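Local coordinates for Serine/threonine-protein kinase Tel1 (Chaetomium thermophilum, PDB 6SKY), which probably phosphorylates serine and threonine residues in [ST]-Q motifs as an ATP-dependent checkpoint kinase that signals DNA damage, at residues L2795-L2800 with N2921-Q2926. Residues are numbered along the deposited sequence; the frame is centred on the assembly and turned at random.
Sequences LVPFRL and NDLINQ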
# COMPACT_ATOMS: atom_id res chain seq x y z
N LEU A 2795 18.71 -2.09 30.25
CA LEU A 2795 17.95 -2.90 29.31
C LEU A 2795 16.64 -2.24 28.89
O LEU A 2795 15.63 -2.91 28.70
CB LEU A 2795 17.67 -4.28 29.92
CG LEU A 2795 18.90 -5.07 30.38
CD1 LEU A 2795 18.48 -6.30 31.14
CD2 LEU A 2795 19.78 -5.45 29.21
N VAL A 2796 16.66 -0.92 28.72
CA VAL A 2796 15.50 -0.19 28.22
C VAL A 2796 15.91 0.52 26.94
O VAL A 2796 17.07 0.92 26.82
CB VAL A 2796 14.96 0.80 29.26
CG1 VAL A 2796 14.24 0.08 30.36
CG2 VAL A 2796 16.09 1.63 29.81
N PRO A 2797 15.01 0.70 25.98
CA PRO A 2797 15.41 1.39 24.74
C PRO A 2797 15.64 2.88 24.93
O PRO A 2797 16.46 3.46 24.22
CB PRO A 2797 14.24 1.10 23.80
CG PRO A 2797 13.12 0.83 24.68
CD PRO A 2797 13.65 0.18 25.89
N PHE A 2798 14.93 3.51 25.86
CA PHE A 2798 15.07 4.93 26.14
C PHE A 2798 14.43 5.19 27.49
O PHE A 2798 13.84 4.30 28.10
CB PHE A 2798 14.44 5.78 25.04
CG PHE A 2798 13.13 5.27 24.52
CD1 PHE A 2798 13.06 4.57 23.34
CD2 PHE A 2798 11.96 5.51 25.21
CE1 PHE A 2798 11.87 4.11 22.87
CE2 PHE A 2798 10.77 5.05 24.73
CZ PHE A 2798 10.73 4.36 23.57
N ARG A 2799 14.56 6.42 27.96
CA ARG A 2799 14.03 6.81 29.27
C ARG A 2799 12.59 7.26 29.11
O ARG A 2799 12.31 8.27 28.47
CB ARG A 2799 14.87 7.91 29.89
CG ARG A 2799 14.42 8.25 31.28
CD ARG A 2799 15.31 9.25 31.94
NE ARG A 2799 14.97 9.36 33.35
CZ ARG A 2799 15.64 8.76 34.32
NH1 ARG A 2799 15.26 8.90 35.56
NH2 ARG A 2799 16.68 8.03 34.03
N LEU A 2800 11.67 6.50 29.69
CA LEU A 2800 10.24 6.80 29.67
C LEU A 2800 9.64 6.52 31.04
O LEU A 2800 8.65 5.80 31.17
CB LEU A 2800 9.53 6.01 28.58
CG LEU A 2800 8.24 6.56 28.00
CD1 LEU A 2800 8.48 7.89 27.38
CD2 LEU A 2800 7.72 5.60 26.97
N ASN A 2921 4.83 0.28 19.34
CA ASN A 2921 4.11 -0.34 20.44
C ASN A 2921 5.03 -1.19 21.29
O ASN A 2921 5.00 -1.11 22.52
CB ASN A 2921 2.97 -1.20 19.91
CG ASN A 2921 1.81 -0.40 19.42
OD1 ASN A 2921 1.90 0.82 19.30
ND2 ASN A 2921 0.72 -1.06 19.10
N ASP A 2922 5.87 -2.00 20.65
CA ASP A 2922 6.78 -2.85 21.41
C ASP A 2922 7.79 -2.03 22.19
O ASP A 2922 8.12 -2.34 23.34
CB ASP A 2922 7.48 -3.83 20.48
CG ASP A 2922 7.64 -5.20 21.09
OD1 ASP A 2922 7.03 -5.46 22.15
OD2 ASP A 2922 8.37 -6.03 20.50
N LEU A 2923 8.29 -0.95 21.58
CA LEU A 2923 9.27 -0.11 22.26
C LEU A 2923 8.68 0.58 23.48
O LEU A 2923 9.31 0.62 24.53
CB LEU A 2923 9.82 0.93 21.29
CG LEU A 2923 10.75 0.43 20.20
CD1 LEU A 2923 11.10 1.56 19.29
CD2 LEU A 2923 11.97 -0.15 20.83
N ILE A 2924 7.47 1.13 23.35
CA ILE A 2924 6.86 1.80 24.48
C ILE A 2924 6.42 0.79 25.53
O ILE A 2924 6.34 1.11 26.71
CB ILE A 2924 5.68 2.68 24.01
CG1 ILE A 2924 6.17 3.73 23.03
CG2 ILE A 2924 5.04 3.38 25.16
CD1 ILE A 2924 5.15 4.73 22.66
N ASN A 2925 6.16 -0.46 25.14
CA ASN A 2925 5.86 -1.47 26.14
C ASN A 2925 7.09 -1.82 26.95
O ASN A 2925 7.01 -1.95 28.18
CB ASN A 2925 5.32 -2.74 25.48
CG ASN A 2925 3.84 -2.66 25.21
OD1 ASN A 2925 3.37 -3.19 24.21
ND2 ASN A 2925 3.11 -2.02 26.10
N GLN A 2926 8.24 -1.99 26.30
CA GLN A 2926 9.42 -2.38 27.06
C GLN A 2926 10.12 -1.21 27.72
O GLN A 2926 10.96 -1.44 28.59
CB GLN A 2926 10.39 -3.16 26.17
CG GLN A 2926 10.90 -2.41 24.98
CD GLN A 2926 11.86 -3.24 24.16
OE1 GLN A 2926 13.07 -3.20 24.37
NE2 GLN A 2926 11.32 -3.99 23.21
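Gln2926 carries its CG between the backbone N and the carbonyl carbon (chi1 60°) and runs extended beyond it, which lays the side chain obliquely across the ring of Pro2797. Phe2798 CG falls in the same well (chi1 41°), bringing the rim atoms CE1 and CZ up to Leu2923. Pro2797 is the central residue of the contact, covered by the helix over more of its surface than any other member of the loop. Its CD lies 3.8 Å from Gln2926 OE1, a van der Waals approach, and its CG sits 3.8 Å from the carbonyl O of Leu2923. Next to it on the ring, Pro2797 CB meets the methyl CD2 of Leu2923 at 3.9 Å. The proline also covers one face of the Phe2798 ring, CG standing 3.9 Å above the plane and offset toward the rim. Phe2798 and Leu2923 cross at about a right angle, ring atom CE1 being 4.1 Å from Leu2923 CB. Farther along the loop, Leu2800 CD2 lies in plane at the edge of that ring and touches Ile2924 CG2 at 3.9 Å, an apolar pairing one helix position on from Leu2923. An alanine in place of Pro2797 would lack CG and CD, and would probably leave a gap beside Gln2926 and the Leu2923 carbonyl, uncover part of the Phe2798 face and give the loop backbone more freedom to turn. The contact is thus van der Waals packing, largely of apolar groups, between the end of what is, by its place after the magnesium-binding Asp2779, the activation loop, as in other PI3-kinase-related kinases, running from strand 2775-2777 to helix 2802-2806, and a helix of the C-terminal FATC region. Helix 2732-2755 backs Phe2798 and Leu2923 through Met2751, while Phe2817 of helix 2816-2828 packs on both Leu2800 and Ile2924.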